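Local coordinates for protein arginine phosphatase Ywle (Geobacillus stearothermophilus, PDB 4PIC) that removes phosphate from phosphoarginine residues of proteins by hydrolysis, with almost no activity toward phosphotyrosine peptides, and probably counteracts the arginine kinase McsB, at residues G113-D117 with A129-L133; S47-V53 with G121-R127; P2-L6 with L144-Q148; M18-L22 with V53-I59. All coordinates share one frame; numbering follows the deposited sequence.

Contact 4 is the most buried of the four, and it joins helix 15-25 to helix 48-56 through carbon and selenium alone. Contacts 1, 2 and 3 are only partly buried, all use helix 123-150, and each adds a polar element. Contact 1 clamps the loop bearing the presumed proton donor with a carboxylate-to-backbone bond, contact 2 pairs an imidazole of helix 48-56 with a phenol ring of helix 123-150, and contact 3 pins the far end of the long helix to strand 3-9. Contacts 2 and 4 share Val-53. A salt bridge from Arg-130 to Glu-56 ties contact 1 to contact 4, whereas contact 3 stands apart, its centre about 28 Å from that of contact 2.

Contact 1. Residues G113-D117 with A129-L133; sequences GDIAD and ARDEL
Glu-132 reaches Ala-116 because its CG stands anti to its own carbonyl carbon (chi1 -71°) and the chain beyond is extended, which carries the carboxylate from helix 123-150 to the backbone of 113-117. There OE1 of Glu-132 accepts the N-H of Ala-116 through its syn lone pair, with 2.7 Å between N and OE1 and a nearly straight angle of 175°. The same oxygen lies 3.5 Å from Ala-116 CB, and the Ile-115 side chain slides past the glutamate in the opposite direction. Ala-129 CB packs 3.5 Å from Ala-116 O, a carbonyl oxygen that is buried here and has no polar partner in the model. The rest of the contact is apolar: Ile-115 crosses Leu-133 at about a right angle, Ile-115 CD1 on Leu-133 CD2 at 3.7 Å, while Ile-115 CG2 faces Ala-129 CB at 4.1 Å. The loop thus held leads into Asp-117, probably the proton donor, and Ile-115 O accepts a hydrogen bond from NH1 of Arg-15, a probable active-site residue. Leu-133 also packs on Met-18, Ala-19 and Leu-22 of helix 15-25, and backbone bonds join Ile-115 to Met-82, just past strand 78-81.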
loop_
_atom_site.group_PDB
_atom_site.type_symbol
_atom_site.label_atom_id
_atom_site.label_comp_id
_atom_site.label_asym_id
_atom_site.label_seq_id
_atom_site.Cartn_x
_atom_site.Cartn_y
_atom_site.Cartn_z
ATOM N N GLY A 113 -1.987 10.011 16.465
ATOM C CA GLY A 113 -2.904 8.934 16.765
ATOM C C GLY A 113 -3.462 8.409 15.464
ATOM O O GLY A 113 -3.479 9.130 14.457
ATOM N N ASP A 114 -3.889 7.153 15.485
ATOM C CA ASP A 114 -4.522 6.533 14.331
ATOM C C ASP A 114 -6.008 6.417 14.575
ATOM O O ASP A 114 -6.443 6.183 15.704
ATOM C CB ASP A 114 -3.956 5.130 14.094
ATOM C CG ASP A 114 -2.490 5.141 13.725
ATOM O OD1 ASP A 114 -1.981 6.218 13.378
ATOM O OD2 ASP A 114 -1.861 4.062 13.776
ATOM N N ILE A 115 -6.787 6.556 13.509
ATOM C CA ILE A 115 -8.220 6.308 13.595
ATOM C C ILE A 115 -8.423 4.805 13.798
ATOM O O ILE A 115 -7.737 3.994 13.164
ATOM C CB ILE A 115 -8.948 6.784 12.322
ATOM C CG1 ILE A 115 -8.756 8.291 12.133
ATOM C CG2 ILE A 115 -10.428 6.398 12.364
ATOM C CD1 ILE A 115 -9.278 9.124 13.288
ATOM N N ALA A 116 -9.327 4.432 14.701
ATOM C CA ALA A 116 -9.605 3.018 14.974
ATOM C C ALA A 116 -9.831 2.216 13.694
ATOM O O ALA A 116 -10.579 2.643 12.814
ATOM C CB ALA A 116 -10.808 2.882 15.897
ATOM N N ASP A 117 -9.191 1.050 13.603
ATOM C CA ASP A 117 -9.328 0.164 12.449
ATOM C C ASP A 117 -10.349 -0.936 12.723
ATOM O O ASP A 117 -10.114 -1.811 13.560
ATOM C CB ASP A 117 -7.975 -0.480 12.127
ATOM C CG ASP A 117 -7.961 -1.164 10.776
ATOM O OD1 ASP A 117 -9.039 -1.389 10.197
ATOM O OD2 ASP A 117 -6.863 -1.495 10.287
ATOM N N ALA A 129 -14.841 4.286 15.261
ATOM C CA ALA A 129 -14.064 5.041 14.277
ATOM C C ALA A 129 -14.824 6.291 13.838
ATOM O O ALA A 129 -14.255 7.382 13.760
ATOM C CB ALA A 129 -13.737 4.171 13.074
ATOM N N ARG A 130 -16.114 6.134 13.558
ATOM C CA ARG A 130 -16.941 7.270 13.178
ATOM C C ARG A 130 -16.920 8.353 14.254
ATOM O O ARG A 130 -16.834 9.537 13.949
ATOM C CB ARG A 130 -18.383 6.838 12.907
ATOM C CG ARG A 130 -19.249 7.981 12.382
ATOM C CD ARG A 130 -20.718 7.716 12.665
ATOM N NE ARG A 130 -20.966 7.745 14.103
ATOM C CZ ARG A 130 -21.974 7.126 14.712
ATOM N NH1 ARG A 130 -22.857 6.414 14.017
ATOM N NH2 ARG A 130 -22.093 7.217 16.028
ATOM N N ASP A 131 -17.010 7.950 15.518
ATOM C CA ASP A 131 -17.075 8.901 16.616
ATOM C C ASP A 131 -15.761 9.659 16.747
ATOM O O ASP A 131 -15.760 10.868 16.971
ATOM C CB ASP A 131 -17.420 8.185 17.922
ATOM C CG ASP A 131 -18.860 7.698 17.963
ATOM O OD1 ASP A 131 -19.699 8.249 17.217
ATOM O OD2 ASP A 131 -19.150 6.773 18.752
ATOM N N GLU A 132 -14.651 8.949 16.584
ATOM C CA GLU A 132 -13.335 9.587 16.590
ATOM C C GLU A 132 -13.264 10.601 15.462
ATOM O O GLU A 132 -12.826 11.737 15.655
ATOM C CB GLU A 132 -12.210 8.562 16.410
ATOM C CG GLU A 132 -11.951 7.643 17.609
ATOM C CD GLU A 132 -10.951 6.545 17.292
ATOM O OE1 GLU A 132 -10.568 6.411 16.110
ATOM O OE2 GLU A 132 -10.556 5.802 18.221
ATOM N N LEU A 133 -13.703 10.182 14.280
ATOM C CA LEU A 133 -13.674 11.046 13.107
ATOM C C LEU A 133 -14.580 12.254 13.265
ATOM O O LEU A 133 -14.221 13.352 12.854
ATOM C CB LEU A 133 -14.080 10.265 11.861
ATOM C CG LEU A 133 -13.059 9.270 11.344
ATOM C CD1 LEU A 133 -13.701 8.373 10.290
ATOM C CD2 LEU A 133 -11.871 10.028 10.772
#

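Contact 2. Residues S47-V53 with G121-R127; sequences SVHAKMV and GPIEVYR
His-49 and Tyr-126 form the aromatic centre of this contact, an offset edge-to-face pair with the imidazole edge turned to the phenol face, centroids 5.3 Å apart and planes at 71°. Two CH-pi contacts brace it. His-49 CB sits over the middle of the Tyr-126 ring, 3.5 Å from its centroid, and Ile-123 CB lies over a face of the imidazole, 3.9 Å from that centroid. In each case the carbon stands within 15° of the ring normal. Ser-47 OG approaches the same phenol ring, 3.3 Å from Tyr-126 CE2.

The polar part is slight: His-49 ND1 donates to Gly-121 O at 3.0 Å, a weak bond because its angle is only 130°.

Apolar contacts continue along the helices. Val-53 CG1, anti to its carbonyl carbon, meets Ile-123 CG1 at 3.6 Å, and Met-52 CB, of a selenomethionine, touches Ile-123 CD1 at 3.9 Å. The axes of helical segments 48-53 and 123-127 approach to 9.1 Å.

Tyr-126 and Ser-47 both lean on Cys-14, and Ser-47 has a backbone bond with Thr-13, the residue important for substrate discrimination. The two helix starts thus flank the C-X5-R phosphate-binding loop, Cys-9 to Arg-15, that this low molecular weight family shares with other protein tyrosine phosphatases.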
loop_
_atom_site.group_PDB
_atom_site.type_symbol
_atom_site.label_atom_id
_atom_site.label_comp_id
_atom_site.label_asym_id
_atom_site.label_seq_id
_atom_site.Cartn_x
_atom_site.Cartn_y
_atom_site.Cartn_z
ATOM N N SER A 47 -18.190 0.297 2.591
ATOM C CA SER A 47 -18.628 -0.968 3.172
ATOM C C SER A 47 -19.959 -0.802 3.901
ATOM O O SER A 47 -20.354 0.306 4.275
ATOM C CB SER A 47 -17.582 -1.549 4.115
ATOM O OG SER A 47 -17.471 -0.774 5.286
ATOM N N VAL A 48 -20.670 -1.907 4.083
ATOM C CA VAL A 48 -22.017 -1.814 4.625
ATOM C C VAL A 48 -22.048 -1.218 6.029
ATOM O O VAL A 48 -22.928 -0.417 6.340
ATOM C CB VAL A 48 -22.772 -3.181 4.562
ATOM C CG1 VAL A 48 -22.107 -4.230 5.455
ATOM C CG2 VAL A 48 -24.217 -2.993 4.938
ATOM N N HIS A 49 -21.082 -1.567 6.874
ATOM C CA HIS A 49 -21.071 -1.018 8.226
ATOM C C HIS A 49 -20.747 0.473 8.208
ATOM O O HIS A 49 -21.273 1.219 9.030
ATOM C CB HIS A 49 -20.088 -1.751 9.138
ATOM C CG HIS A 49 -20.586 -3.076 9.635
ATOM N ND1 HIS A 49 -19.743 -4.028 10.167
ATOM C CD2 HIS A 49 -21.835 -3.594 9.702
ATOM C CE1 HIS A 49 -20.450 -5.084 10.527
ATOM N NE2 HIS A 49 -21.719 -4.851 10.254
ATOM N N ALA A 50 -19.892 0.901 7.276
ATOM C CA ALA A 50 -19.596 2.333 7.139
ATOM C C ALA A 50 -20.882 3.046 6.743
ATOM O O ALA A 50 -21.234 4.092 7.310
ATOM C CB ALA A 50 -18.503 2.575 6.106
ATOM N N LYS A 51 -21.603 2.492 5.776
ATOM C CA LYS A 51 -22.872 3.093 5.380
ATOM C C LYS A 51 -23.855 3.135 6.533
ATOM O O LYS A 51 -24.546 4.129 6.728
ATOM C CB LYS A 51 -23.501 2.330 4.221
ATOM C CG LYS A 51 -22.798 2.503 2.890
ATOM C CD LYS A 51 -23.720 1.972 1.809
ATOM C CE LYS A 51 -23.057 1.906 0.462
ATOM N NZ LYS A 51 -24.046 1.441 -0.559
HETATM N N MSE A 52 -23.915 2.072 7.313
HETATM C CA MSE A 52 -24.851 2.025 8.425
HETATM C C MSE A 52 -24.556 3.062 9.491
HETATM O O MSE A 52 -25.456 3.775 9.922
HETATM C CB MSE A 52 -24.869 0.637 9.049
HETATM C CG MSE A 52 -25.687 -0.367 8.265
HETATM SE SE MSE A 52 -25.411 -2.178 8.907
HETATM C CE MSE A 52 -26.713 -3.085 7.813
ATOM N N VAL A 53 -23.307 3.164 9.927
ATOM C CA VAL A 53 -23.006 4.133 10.978
ATOM C C VAL A 53 -23.108 5.576 10.473
ATOM O O VAL A 53 -23.471 6.487 11.235
ATOM C CB VAL A 53 -21.672 3.856 11.709
ATOM C CG1 VAL A 53 -21.663 2.423 12.250
ATOM C CG2 VAL A 53 -20.506 4.066 10.777
ATOM N N GLY A 121 -14.536 -5.518 10.761
ATOM C CA GLY A 121 -15.155 -6.167 11.901
ATOM C C GLY A 121 -16.547 -5.681 12.266
ATOM O O GLY A 121 -17.291 -5.203 11.403
ATOM N N PRO A 122 -16.910 -5.812 13.551
ATOM C CA PRO A 122 -18.279 -5.547 14.001
ATOM C C PRO A 122 -18.649 -4.083 13.832
ATOM O O PRO A 122 -17.768 -3.208 13.818
ATOM C CB PRO A 122 -18.237 -5.892 15.497
ATOM C CG PRO A 122 -17.009 -6.714 15.683
ATOM C CD PRO A 122 -16.039 -6.244 14.659
ATOM N N ILE A 123 -19.944 -3.814 13.727
ATOM C CA ILE A 123 -20.404 -2.451 13.530
ATOM C C ILE A 123 -19.943 -1.547 14.667
ATOM O O ILE A 123 -19.748 -0.349 14.472
ATOM C CB ILE A 123 -21.935 -2.396 13.338
ATOM C CG1 ILE A 123 -22.355 -1.038 12.772
ATOM C CG2 ILE A 123 -22.663 -2.698 14.646
ATOM C CD1 ILE A 123 -23.828 -0.961 12.404
ATOM N N GLU A 124 -19.740 -2.118 15.848
ATOM C CA GLU A 124 -19.330 -1.327 17.001
ATOM C C GLU A 124 -17.986 -0.642 16.790
ATOM O O GLU A 124 -17.773 0.474 17.262
ATOM C CB GLU A 124 -19.287 -2.183 18.272
ATOM C CG GLU A 124 -20.656 -2.585 18.814
ATOM C CD GLU A 124 -21.273 -3.749 18.070
ATOM O OE1 GLU A 124 -20.528 -4.481 17.387
ATOM O OE2 GLU A 124 -22.505 -3.931 18.173
ATOM N N VAL A 125 -17.082 -1.299 16.074
ATOM C CA VAL A 125 -15.781 -0.695 15.814
ATOM C C VAL A 125 -15.884 0.370 14.721
ATOM O O VAL A 125 -15.185 1.378 14.770
ATOM C CB VAL A 125 -14.707 -1.740 15.476
ATOM C CG1 VAL A 125 -13.326 -1.097 15.496
ATOM C CG2 VAL A 125 -14.767 -2.875 16.489
ATOM N N TYR A 126 -16.756 0.153 13.741
ATOM C CA TYR A 126 -17.060 1.208 12.774
ATOM C C TYR A 126 -17.630 2.434 13.464
ATOM O O TYR A 126 -17.302 3.572 13.108
ATOM C CB TYR A 126 -18.052 0.716 11.724
ATOM C CG TYR A 126 -17.389 -0.091 10.625
ATOM C CD1 TYR A 126 -17.142 -1.452 10.784
ATOM C CD2 TYR A 126 -17.024 0.505 9.422
ATOM C CE1 TYR A 126 -16.532 -2.186 9.780
ATOM C CE2 TYR A 126 -16.413 -0.223 8.414
ATOM C CZ TYR A 126 -16.177 -1.570 8.601
ATOM O OH TYR A 126 -15.571 -2.319 7.612
ATOM N N ARG A 127 -18.484 2.212 14.457
ATOM C CA ARG A 127 -19.082 3.324 15.183
ATOM C C ARG A 127 -18.014 4.058 15.984
ATOM O O ARG A 127 -18.004 5.277 16.034
ATOM C CB ARG A 127 -20.219 2.836 16.091
ATOM C CG ARG A 127 -21.143 3.939 16.568
ATOM C CD ARG A 127 -22.350 3.380 17.316
ATOM N NE ARG A 127 -23.262 2.669 16.429
ATOM C CZ ARG A 127 -23.579 1.384 16.550
ATOM N NH1 ARG A 127 -23.055 0.660 17.531
ATOM N NH2 ARG A 127 -24.421 0.823 15.696
#

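Contact 3. Residues P2-L6 with L144-Q148; sequences PYRIL and LQTEQ
Tyr-3 and Leu-144 account for most of the buried surface. The Tyr-3 ring runs out from strand 3-9 toward the helix, and Leu-144 slides past it in the opposite direction. Leu-144 CD2 lies over one face of the ring, displaced toward the rim: it is 3.8 Å from the centroid, 20° off the normal, and closest to Tyr-3 CE1 at 3.6 Å. The other methyl of Leu-144, CD1, turns to Ile-5 CD1 at 4.3 Å, so one leucine spans two residues that point from the same side of the strand. Here the C-terminal part of helix 123-150 packs on the parallel sheet, of order 2-1-3-4, and the axis of segment 144-148 lies at 164° to that of strand 3-6, nearly antiparallel; Leu-144 also touches Val-31 of the adjoining strand 31-37. At the far end of the ring comes Glu-147, whose CG is anti to the backbone N (chi1 -172°) and whose chain bends at chi2, which returns the carboxylate to the phenol. Tyr-3 OH donates to Glu-147 OE2, but the modelled O-to-O separation of 2.4 Å is very short and its exact value doubtful. Gln-148 CG meets the ring edge in plane, 3.8 Å from Tyr-3 CE2, while its NE2 donates to Pro-29 O.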
loop_
_atom_site.group_PDB
_atom_site.type_symbol
_atom_site.label_atom_id
_atom_site.label_comp_id
_atom_site.label_asym_id
_atom_site.label_seq_id
_atom_site.Cartn_x
_atom_site.Cartn_y
_atom_site.Cartn_z
ATOM N N PRO A 2 -8.667 28.709 -0.669
ATOM C CA PRO A 2 -9.500 27.528 -0.866
ATOM C C PRO A 2 -8.836 26.286 -0.277
ATOM O O PRO A 2 -7.608 26.171 -0.249
ATOM C CB PRO A 2 -9.814 27.325 -2.351
ATOM N N TYR A 3 -9.662 25.361 0.198
ATOM C CA TYR A 3 -9.167 24.112 0.755
ATOM C C TYR A 3 -9.593 22.929 -0.089
ATOM O O TYR A 3 -10.748 22.817 -0.492
ATOM C CB TYR A 3 -9.669 23.936 2.188
ATOM C CG TYR A 3 -9.060 24.924 3.146
ATOM C CD1 TYR A 3 -7.795 24.716 3.671
ATOM C CD2 TYR A 3 -9.753 26.063 3.530
ATOM C CE1 TYR A 3 -7.229 25.620 4.546
ATOM C CE2 TYR A 3 -9.194 26.969 4.400
ATOM C CZ TYR A 3 -7.938 26.741 4.910
ATOM O OH TYR A 3 -7.387 27.653 5.784
ATOM N N ARG A 4 -8.638 22.046 -0.364
ATOM C CA ARG A 4 -8.933 20.788 -1.031
ATOM C C ARG A 4 -8.398 19.648 -0.172
ATOM O O ARG A 4 -7.195 19.359 -0.153
ATOM C CB ARG A 4 -8.364 20.772 -2.455
ATOM C CG ARG A 4 -9.075 21.771 -3.385
ATOM C CD ARG A 4 -8.384 21.916 -4.741
ATOM N NE ARG A 4 -7.066 22.535 -4.627
ATOM C CZ ARG A 4 -6.847 23.848 -4.632
ATOM N NH1 ARG A 4 -7.864 24.696 -4.735
ATOM N NH2 ARG A 4 -5.611 24.317 -4.524
ATOM N N ILE A 5 -9.318 19.035 0.565
ATOM C CA ILE A 5 -8.971 18.058 1.585
ATOM C C ILE A 5 -9.118 16.654 1.018
ATOM O O ILE A 5 -10.193 16.275 0.553
ATOM C CB ILE A 5 -9.912 18.178 2.792
ATOM C CG1 ILE A 5 -9.935 19.620 3.323
ATOM C CG2 ILE A 5 -9.516 17.190 3.880
ATOM C CD1 ILE A 5 -8.576 20.171 3.711
ATOM N N LEU A 6 -8.031 15.889 1.061
ATOM C CA LEU A 6 -7.998 14.519 0.570
ATOM C C LEU A 6 -7.769 13.562 1.735
ATOM O O LEU A 6 -6.719 13.589 2.374
ATOM C CB LEU A 6 -6.866 14.373 -0.448
ATOM C CG LEU A 6 -6.712 12.971 -1.032
ATOM C CD1 LEU A 6 -7.913 12.631 -1.890
ATOM C CD2 LEU A 6 -5.421 12.857 -1.833
ATOM N N LEU A 144 -10.261 25.342 9.931
ATOM C CA LEU A 144 -10.280 25.929 8.591
ATOM C C LEU A 144 -11.069 27.234 8.571
ATOM O O LEU A 144 -10.620 28.236 8.011
ATOM C CB LEU A 144 -10.877 24.963 7.564
ATOM C CG LEU A 144 -10.222 23.589 7.413
ATOM C CD1 LEU A 144 -10.859 22.810 6.274
ATOM C CD2 LEU A 144 -8.732 23.712 7.207
ATOM N N GLN A 145 -12.240 27.233 9.198
ATOM C CA GLN A 145 -13.078 28.431 9.200
ATOM C C GLN A 145 -12.462 29.574 9.999
ATOM O O GLN A 145 -12.637 30.748 9.651
ATOM C CB GLN A 145 -14.479 28.106 9.703
ATOM C CG GLN A 145 -15.242 27.189 8.745
ATOM C CD GLN A 145 -16.731 27.165 9.016
ATOM O OE1 GLN A 145 -17.158 27.036 10.161
ATOM N NE2 GLN A 145 -17.526 27.286 7.958
ATOM N N THR A 146 -11.762 29.248 11.080
ATOM C CA THR A 146 -11.042 30.274 11.830
ATOM C C THR A 146 -9.987 30.947 10.946
ATOM O O THR A 146 -9.835 32.177 10.971
ATOM C CB THR A 146 -10.371 29.701 13.091
ATOM O OG1 THR A 146 -11.367 29.237 14.010
ATOM C CG2 THR A 146 -9.493 30.757 13.770
ATOM N N GLU A 147 -9.260 30.151 10.166
ATOM C CA GLU A 147 -8.264 30.690 9.248
ATOM C C GLU A 147 -8.920 31.546 8.174
ATOM O O GLU A 147 -8.454 32.651 7.878
ATOM C CB GLU A 147 -7.454 29.564 8.600
ATOM C CG GLU A 147 -6.261 30.046 7.778
ATOM C CD GLU A 147 -6.637 30.544 6.382
ATOM O OE1 GLU A 147 -5.947 31.459 5.875
ATOM O OE2 GLU A 147 -7.614 30.022 5.793
ATOM N N GLN A 148 -10.006 31.049 7.599
ATOM C CA GLN A 148 -10.711 31.787 6.562
ATOM C C GLN A 148 -11.187 33.150 7.062
ATOM O O GLN A 148 -11.033 34.162 6.372
ATOM C CB GLN A 148 -11.920 30.996 6.082
ATOM C CG GLN A 148 -11.578 29.714 5.345
ATOM C CD GLN A 148 -12.817 28.914 5.023
ATOM O OE1 GLN A 148 -13.695 28.752 5.873
ATOM N NE2 GLN A 148 -12.908 28.427 3.788
#

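Contact 4. Residues M18-L22 with V53-I59; sequences MAAAL and VLKEKGI
Two larger side chains converge on the methyl of Ala-21: its CB touches Leu-54 CD1 at 3.8 Å and Ile-59 CG2 at 3.9 Å. Ile-59 CG2 gets there as the branch anti to the backbone N, while CG1, anti to the carbonyl carbon (chi1 -65°), takes Ile-59 CD1 onward to Leu-22 CD2 at 3.8 Å; those two side chains cross at about a right angle. On the other flank stands Met-18, a selenomethionine bent at chi3. Its SE rests 3.6 Å from Val-53 CG2, and its CG lies 4.1 Å from Leu-54 CD1. No hydrogen bond crosses between the segments.

Backbone hydrogen bonds within 53-59 end helix 48-56 in a Schellman motif. Gly-58, with phi 83°, occupies the C-prime position, Ile-59 N bonds back to Leu-54 O at 3.0 Å, and Gly-58 N bonds to Lys-55 O. Leu-54 O also accepts from Lys-57 N. The turn therefore delivers Ile-59 to the same apolar layer as Leu-54.

Charged groups lie outside that layer: Glu-56 makes salt bridges with Arg-127 and Arg-130, and Lys-57 with Glu-134, all on helix 123-150.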
loop_
_atom_site.group_PDB
_atom_site.type_symbol
_atom_site.label_atom_id
_atom_site.label_comp_id
_atom_site.label_asym_id
_atom_site.label_seq_id
_atom_site.Cartn_x
_atom_site.Cartn_y
_atom_site.Cartn_z
HETATM N N MSE A 18 -15.708 7.510 5.355
HETATM C CA MSE A 18 -16.436 8.072 6.483
HETATM C C MSE A 18 -15.958 9.492 6.783
HETATM O O MSE A 18 -16.765 10.397 7.007
HETATM C CB MSE A 18 -16.308 7.195 7.729
HETATM C CG MSE A 18 -17.146 5.918 7.653
HETATM SE SE MSE A 18 -17.332 4.958 9.345
HETATM C CE MSE A 18 -15.473 4.412 9.575
ATOM N N ALA A 19 -14.647 9.688 6.799
ATOM C CA ALA A 19 -14.074 11.005 7.004
ATOM C C ALA A 19 -14.593 11.979 5.967
ATOM O O ALA A 19 -15.027 13.086 6.312
ATOM C CB ALA A 19 -12.550 10.922 6.954
ATOM N N ALA A 20 -14.550 11.584 4.700
ATOM C CA ALA A 20 -14.994 12.452 3.619
ATOM C C ALA A 20 -16.472 12.774 3.760
ATOM O O ALA A 20 -16.870 13.926 3.587
ATOM C CB ALA A 20 -14.701 11.816 2.255
ATOM N N ALA A 21 -17.280 11.777 4.095
ATOM C CA ALA A 21 -18.714 12.008 4.226
ATOM C C ALA A 21 -19.034 12.959 5.369
ATOM O O ALA A 21 -19.907 13.822 5.239
ATOM C CB ALA A 21 -19.465 10.702 4.399
ATOM N N LEU A 22 -18.344 12.794 6.496
ATOM C CA LEU A 22 -18.580 13.659 7.649
ATOM C C LEU A 22 -18.220 15.097 7.326
ATOM O O LEU A 22 -18.940 16.017 7.708
ATOM C CB LEU A 22 -17.790 13.164 8.863
ATOM C CG LEU A 22 -18.352 11.890 9.486
ATOM C CD1 LEU A 22 -17.300 11.273 10.385
ATOM C CD2 LEU A 22 -19.608 12.230 10.279
ATOM N N VAL A 53 -23.307 3.164 9.927
ATOM C CA VAL A 53 -23.006 4.133 10.978
ATOM C C VAL A 53 -23.108 5.576 10.473
ATOM O O VAL A 53 -23.471 6.487 11.235
ATOM C CB VAL A 53 -21.672 3.856 11.709
ATOM C CG1 VAL A 53 -21.663 2.423 12.250
ATOM C CG2 VAL A 53 -20.506 4.066 10.777
ATOM N N LEU A 54 -22.860 5.790 9.182
ATOM C CA LEU A 54 -23.134 7.108 8.606
ATOM C C LEU A 54 -24.635 7.391 8.598
ATOM O O LEU A 54 -25.060 8.499 8.918
ATOM C CB LEU A 54 -22.537 7.263 7.205
ATOM C CG LEU A 54 -21.007 7.350 7.177
ATOM C CD1 LEU A 54 -20.514 7.274 5.745
ATOM C CD2 LEU A 54 -20.503 8.634 7.857
ATOM N N LYS A 55 -25.432 6.389 8.257
ATOM C CA LYS A 55 -26.887 6.541 8.246
ATOM C C LYS A 55 -27.410 6.950 9.628
ATOM O O LYS A 55 -28.361 7.737 9.732
ATOM C CB LYS A 55 -27.550 5.235 7.785
ATOM C CG LYS A 55 -29.045 5.350 7.503
ATOM C CD LYS A 55 -29.657 3.975 7.257
ATOM C CE LYS A 55 -31.027 4.085 6.601
ATOM N NZ LYS A 55 -30.923 4.442 5.154
ATOM N N GLU A 56 -26.776 6.451 10.687
ATOM C CA GLU A 56 -27.194 6.775 12.052
ATOM C C GLU A 56 -27.060 8.266 12.343
ATOM O O GLU A 56 -27.744 8.812 13.216
ATOM C CB GLU A 56 -26.369 5.994 13.075
ATOM C CG GLU A 56 -26.542 4.497 12.990
ATOM C CD GLU A 56 -25.566 3.730 13.865
ATOM O OE1 GLU A 56 -24.788 4.357 14.620
ATOM O OE2 GLU A 56 -25.594 2.485 13.802
ATOM N N LYS A 57 -26.151 8.920 11.634
ATOM C CA LYS A 57 -25.953 10.357 11.788
ATOM C C LYS A 57 -26.586 11.170 10.659
ATOM O O LYS A 57 -26.267 12.352 10.483
ATOM C CB LYS A 57 -24.462 10.666 11.917
ATOM C CG LYS A 57 -23.835 10.077 13.178
ATOM C CD LYS A 57 -24.691 10.408 14.403
ATOM C CE LYS A 57 -24.041 9.964 15.708
ATOM N NZ LYS A 57 -22.912 10.854 16.087
ATOM N N GLY A 58 -27.480 10.533 9.909
ATOM C CA GLY A 58 -28.236 11.189 8.859
ATOM C C GLY A 58 -27.544 11.331 7.521
ATOM O O GLY A 58 -27.996 12.082 6.655
ATOM N N ILE A 59 -26.440 10.613 7.336
ATOM C CA ILE A 59 -25.644 10.766 6.132
ATOM C C ILE A 59 -25.845 9.559 5.223
ATOM O O ILE A 59 -25.685 8.417 5.654
ATOM C CB ILE A 59 -24.168 10.944 6.491
ATOM C CG1 ILE A 59 -23.982 12.261 7.251
ATOM C CG2 ILE A 59 -23.303 10.920 5.236
ATOM C CD1 ILE A 59 -22.594 12.418 7.872
#